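Local coordinates for protein putative 4-amino-4-deoxychorismate lyase (Thermus thermophilus, PDB 2ZGI) that binds pyridoxal 5'-phosphate and probably works as a lyase of the class-IV aminotransferase family, perhaps on 4-amino-4-deoxychorismate, at residues G128-L131 with P132-A136; L233-I236 with E237-P241. All coordinates share one frame; numbering follows the deposited sequence.

Contact 1 (G128-L131 with P132-A136); sequences GNYL and PYRLA. With PLP (pyridoxal-5'-phosphate), chain P.
Y130 and Y133 meet at the start of helix 131-142, where both tyrosines line the cofactor pocket. The CB of Y133 sits over one face of the Y130 ring, 3.6 Å from its centroid and offset toward the rim, a CH-pi contact. The rings are only 20° from parallel, but their centroids are 5.1 Å apart, so the contact is the CB over the face together with a meeting of ring margins, not a full stack. With CG of Y130 anti to the backbone N and so beside the carbonyl carbon (chi1 -170°), the ring leans forward over the first turn, toward Y133 and R134. Arginine suits this place because its CG packs obliquely on the ring, 3.6 Å from CD2 of Y130, while NH1 reaches on to a hydrogen bond with H20 of the second subunit.

The backbone holds the group together: N of R134 bonds to O of Y130 at 3.0 Å, and N of L135 to O of L131 almost straight, at 174°. P132, having no N-H to offer, fits the first turn, where amides have no earlier helical carbonyl to bind. Leucine serves at both L131 and L135, where CG of L131 lies 4.1 Å from CD1 of L135.

Y133 CE1 comes within 3.4 Å of the pyridoxal-5'-phosphate methyl C2A, and the cofactor's O3 lies at the edge of the Y130 ring, 3.9 Å from Y130 CE1. This helix N-terminus, with a tyrosine at the N-cap position, forms one wall of the pyridoxal-phosphate site and part of the interface with the second subunit.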
loop_
_atom_site.group_PDB
_atom_site.type_symbol
_atom_site.label_atom_id
_atom_site.label_comp_id
_atom_site.label_asym_id
_atom_site.label_seq_id
_atom_site.Cartn_x
_atom_site.Cartn_y
_atom_site.Cartn_z
ATOM N N GLY D 128 6.841 -9.303 21.815
ATOM C CA GLY D 128 7.165 -7.976 22.291
ATOM C C GLY D 128 7.230 -6.899 21.223
ATOM O O GLY D 128 7.431 -5.731 21.546
ATOM N N ASN D 129 7.065 -7.277 19.953
ATOM C CA ASN D 129 6.979 -6.268 18.900
ATOM C C ASN D 129 5.528 -5.865 18.734
ATOM O O ASN D 129 4.823 -6.310 17.804
ATOM C CB ASN D 129 7.610 -6.786 17.611
ATOM C CG ASN D 129 9.108 -6.669 17.633
ATOM O OD1 ASN D 129 9.762 -6.803 18.687
ATOM N ND2 ASN D 129 9.668 -6.406 16.501
ATOM N N TYR D 130 5.056 -5.072 19.690
ATOM C CA TYR D 130 3.621 -4.921 19.895
ATOM C C TYR D 130 3.168 -3.480 19.563
ATOM O O TYR D 130 2.041 -3.113 19.802
ATOM C CB TYR D 130 3.302 -5.276 21.364
ATOM C CG TYR D 130 1.853 -5.410 21.698
ATOM C CD1 TYR D 130 1.107 -6.489 21.233
ATOM C CD2 TYR D 130 1.225 -4.451 22.494
ATOM C CE1 TYR D 130 -0.250 -6.616 21.541
ATOM C CE2 TYR D 130 -0.132 -4.563 22.804
ATOM C CZ TYR D 130 -0.858 -5.645 22.325
ATOM O OH TYR D 130 -2.203 -5.736 22.617
ATOM N N LEU D 131 4.067 -2.684 19.032
ATOM C CA LEU D 131 3.758 -1.265 18.722
ATOM C C LEU D 131 2.554 -1.041 17.777
ATOM O O LEU D 131 1.684 -0.198 18.064
ATOM C CB LEU D 131 5.018 -0.571 18.218
ATOM C CG LEU D 131 5.112 0.950 18.313
ATOM C CD1 LEU D 131 4.631 1.464 19.652
ATOM C CD2 LEU D 131 6.538 1.392 17.970
ATOM N N PRO D 132 2.480 -1.792 16.658
ATOM C CA PRO D 132 1.303 -1.608 15.791
ATOM C C PRO D 132 -0.033 -1.814 16.527
ATOM O O PRO D 132 -0.986 -1.072 16.283
ATOM C CB PRO D 132 1.486 -2.683 14.707
ATOM C CG PRO D 132 3.012 -2.900 14.657
ATOM C CD PRO D 132 3.431 -2.773 16.107
ATOM N N TYR D 133 -0.092 -2.806 17.420
ATOM C CA TYR D 133 -1.275 -3.093 18.218
ATOM C C TYR D 133 -1.528 -1.955 19.196
ATOM O O TYR D 133 -2.657 -1.514 19.365
ATOM C CB TYR D 133 -1.131 -4.434 18.956
ATOM C CG TYR D 133 -0.789 -5.557 17.998
ATOM C CD1 TYR D 133 -1.792 -6.231 17.282
ATOM C CD2 TYR D 133 0.537 -5.915 17.775
ATOM C CE1 TYR D 133 -1.446 -7.253 16.361
ATOM C CE2 TYR D 133 0.875 -6.900 16.876
ATOM C CZ TYR D 133 -0.112 -7.582 16.188
ATOM O OH TYR D 133 0.285 -8.572 15.314
ATOM N N ARG D 134 -0.478 -1.446 19.811
ATOM C CA ARG D 134 -0.676 -0.264 20.696
ATOM C C ARG D 134 -1.296 0.891 19.917
ATOM O O ARG D 134 -2.311 1.465 20.333
ATOM C CB ARG D 134 0.639 0.188 21.317
ATOM C CG ARG D 134 1.301 -0.839 22.262
ATOM C CD ARG D 134 2.543 -0.245 22.904
ATOM N NE ARG D 134 2.258 0.999 23.620
ATOM C CZ ARG D 134 1.829 1.087 24.877
ATOM N NH1 ARG D 134 1.647 0.001 25.631
ATOM N NH2 ARG D 134 1.597 2.291 25.398
ATOM N N LEU D 135 -0.685 1.217 18.779
ATOM C CA LEU D 135 -1.135 2.333 17.936
ATOM C C LEU D 135 -2.576 2.137 17.429
ATOM O O LEU D 135 -3.371 3.110 17.380
ATOM C CB LEU D 135 -0.156 2.562 16.781
ATOM C CG LEU D 135 1.236 3.005 17.203
ATOM C CD1 LEU D 135 2.219 2.816 16.053
ATOM C CD2 LEU D 135 1.279 4.476 17.808
ATOM N N ALA D 136 -2.925 0.888 17.088
ATOM C CA ALA D 136 -4.277 0.556 16.692
ATOM C C ALA D 136 -5.292 0.800 17.833
ATOM O O ALA D 136 -6.389 1.367 17.595
ATOM C CB ALA D 136 -4.365 -0.896 16.154
HETATM N N1 PLP P . -4.989 -10.545 19.178
HETATM C C2 PLP P . -3.784 -10.115 19.605
HETATM C C2A PLP P . -2.989 -9.184 18.736
HETATM C C3 PLP P . -3.295 -10.519 20.852
HETATM O O3 PLP P . -2.073 -10.058 21.242
HETATM C C4 PLP P . -4.056 -11.403 21.626
HETATM C C4A PLP P . -3.590 -11.933 22.966
HETATM C C5 PLP P . -5.282 -11.855 21.142
HETATM C C6 PLP P . -5.715 -11.397 19.899
HETATM C C5A PLP P . -6.181 -12.780 21.935
HETATM O O4P PLP P . -5.653 -14.087 22.161
HETATM P P PLP P . -6.138 -15.045 23.349
HETATM O O1P PLP P . -7.586 -15.382 23.094
HETATM O O2P PLP P . -6.006 -14.318 24.669
HETATM O O3P PLP P . -5.158 -16.156 23.166
#

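Contact 2 (L233-I236 with E237-P241); sequences LPLI and ERFLP
The short helix 233-239 near the C-terminus carries this contact, a run of i to i+4 bonds that slackens toward its last turn. E237 N reaches L233 O at 2.9 Å and nearly straight (175°), whereas R238 N meets P234 O at 3.1 Å with the donor tilted out of the carbonyl plane. F239 N is shared between L235 O and I236 O, each 3.3 Å away and each bent to 136°; the second is approached from above its carbonyl plane.

L235 and F239, both buried, lie side by side and point the same way, packing on helix 183-194 through A191 and V188 respectively. I236, also buried, packs on Y105 of helix 103-107 and on P228, where an apolar chain leaves no polar group to satisfy. P234, with no N-H to donate, suits the first turn, where no earlier helical carbonyl could receive one. The exposed E237 runs back along that turn, its CB 3.5 Å from P234 O, while R238 lays its CG over one face of the F239 ring and also touches A191.

F239 has CG anti to its carbonyl carbon (chi1 -68°), which turns the ring back along the helix. Its edge then faces L235, with F239 CE2 4.0 Å from L235 CD2 and F239 CD2 3.1 Å from L235 O.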
loop_
_atom_site.group_PDB
_atom_site.type_symbol
_atom_site.label_atom_id
_atom_site.label_comp_id
_atom_site.label_asym_id
_atom_site.label_seq_id
_atom_site.Cartn_x
_atom_site.Cartn_y
_atom_site.Cartn_z
ATOM N N LEU D 233 -26.141 -15.571 22.169
ATOM C CA LEU D 233 -26.328 -15.426 23.611
ATOM C C LEU D 233 -25.742 -16.580 24.443
ATOM O O LEU D 233 -24.980 -16.325 25.368
ATOM C CB LEU D 233 -27.797 -15.164 23.967
ATOM C CG LEU D 233 -28.080 -13.795 24.589
ATOM C CD1 LEU D 233 -27.186 -13.574 25.841
ATOM C CD2 LEU D 233 -27.938 -12.652 23.564
ATOM N N PRO D 234 -26.102 -17.841 24.119
ATOM C CA PRO D 234 -25.451 -19.023 24.692
ATOM C C PRO D 234 -23.926 -18.943 24.760
ATOM O O PRO D 234 -23.340 -19.267 25.805
ATOM C CB PRO D 234 -25.858 -20.148 23.726
ATOM C CG PRO D 234 -27.092 -19.645 23.002
ATOM C CD PRO D 234 -27.338 -18.222 23.400
ATOM N N LEU D 235 -23.291 -18.547 23.656
ATOM C CA LEU D 235 -21.825 -18.478 23.583
ATOM C C LEU D 235 -21.270 -17.362 24.449
ATOM O O LEU D 235 -20.256 -17.540 25.117
ATOM C CB LEU D 235 -21.357 -18.256 22.142
ATOM C CG LEU D 235 -21.111 -19.439 21.212
ATOM C CD1 LEU D 235 -20.481 -18.911 19.942
ATOM C CD2 LEU D 235 -20.230 -20.478 21.851
ATOM N N ILE D 236 -21.935 -16.208 24.412
ATOM C CA ILE D 236 -21.551 -15.069 25.240
ATOM C C ILE D 236 -21.616 -15.431 26.738
ATOM O O ILE D 236 -20.671 -15.177 27.495
ATOM C CB ILE D 236 -22.389 -13.835 24.865
ATOM C CG1 ILE D 236 -21.939 -13.340 23.477
ATOM C CG2 ILE D 236 -22.268 -12.735 25.940
ATOM C CD1 ILE D 236 -22.983 -12.579 22.726
ATOM N N GLU D 237 -22.718 -16.065 27.141
ATOM C CA GLU D 237 -22.878 -16.592 28.504
ATOM C C GLU D 237 -21.723 -17.498 28.911
ATOM O O GLU D 237 -21.154 -17.324 29.988
ATOM C CB GLU D 237 -24.189 -17.381 28.642
ATOM C CG GLU D 237 -25.400 -16.508 28.824
ATOM C CD GLU D 237 -26.690 -17.292 28.733
ATOM O OE1 GLU D 237 -26.713 -18.341 28.044
ATOM O OE2 GLU D 237 -27.683 -16.845 29.342
ATOM N N ARG D 238 -21.382 -18.454 28.046
ATOM C CA ARG D 238 -20.346 -19.441 28.364
ATOM C C ARG D 238 -18.981 -18.813 28.640
ATOM O O ARG D 238 -18.235 -19.315 29.471
ATOM C CB ARG D 238 -20.188 -20.521 27.273
ATOM C CG ARG D 238 -19.099 -21.564 27.634
ATOM C CD ARG D 238 -18.889 -22.614 26.551
ATOM N NE ARG D 238 -17.964 -23.665 26.994
ATOM C CZ ARG D 238 -18.336 -24.786 27.613
ATOM N NH1 ARG D 238 -19.620 -25.023 27.867
ATOM N NH2 ARG D 238 -17.421 -25.677 27.984
ATOM N N PHE D 239 -18.673 -17.714 27.961
ATOM C CA PHE D 239 -17.319 -17.142 28.028
ATOM C C PHE D 239 -17.184 -15.899 28.889
ATOM O O PHE D 239 -16.084 -15.344 29.026
ATOM C CB PHE D 239 -16.763 -16.938 26.618
ATOM C CG PHE D 239 -16.490 -18.237 25.916
ATOM C CD1 PHE D 239 -15.346 -18.975 26.217
ATOM C CD2 PHE D 239 -17.409 -18.760 25.005
ATOM C CE1 PHE D 239 -15.100 -20.210 25.594
ATOM C CE2 PHE D 239 -17.178 -19.995 24.387
ATOM C CZ PHE D 239 -16.018 -20.722 24.687
ATOM N N LEU D 240 -18.308 -15.470 29.459
ATOM C CA LEU D 240 -18.357 -14.287 30.302
ATOM C C LEU D 240 -17.494 -14.485 31.545
ATOM O O LEU D 240 -17.681 -15.452 32.267
ATOM C CB LEU D 240 -19.800 -13.962 30.701
ATOM C CG LEU D 240 -20.084 -12.793 31.649
ATOM C CD1 LEU D 240 -20.068 -11.466 30.871
ATOM C CD2 LEU D 240 -21.428 -13.013 32.351
ATOM N N PRO D 241 -16.548 -13.554 31.795
ATOM C CA PRO D 241 -15.646 -13.716 32.939
ATOM C C PRO D 241 -16.433 -13.842 34.239
ATOM O O PRO D 241 -17.352 -13.046 34.487
ATOM C CB PRO D 241 -14.841 -12.412 32.923
ATOM C CG PRO D 241 -14.819 -12.031 31.493
ATOM C CD PRO D 241 -16.205 -12.358 31.008
#

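Contacts 1 and 2 lie on opposite sides of the chain's centre, their own centres 28 Å apart and their nearest atoms about 17 Å apart, so they do not touch. The cofactor offers the common reference. Contact 1 borders it directly, at the methyl and O3 side of the pyridine ring, through two pocket tyrosines. Contact 2 stands behind the phosphate side: the F239 side chain is about 9 Å from pyridoxal-5'-phosphate and about 5 Å from that of T184, which with I183 helps bind the cofactor from the start of helix 183-194. Contact 1 also meets the second subunit, whereas 233-241 touches no other chain of the assembly.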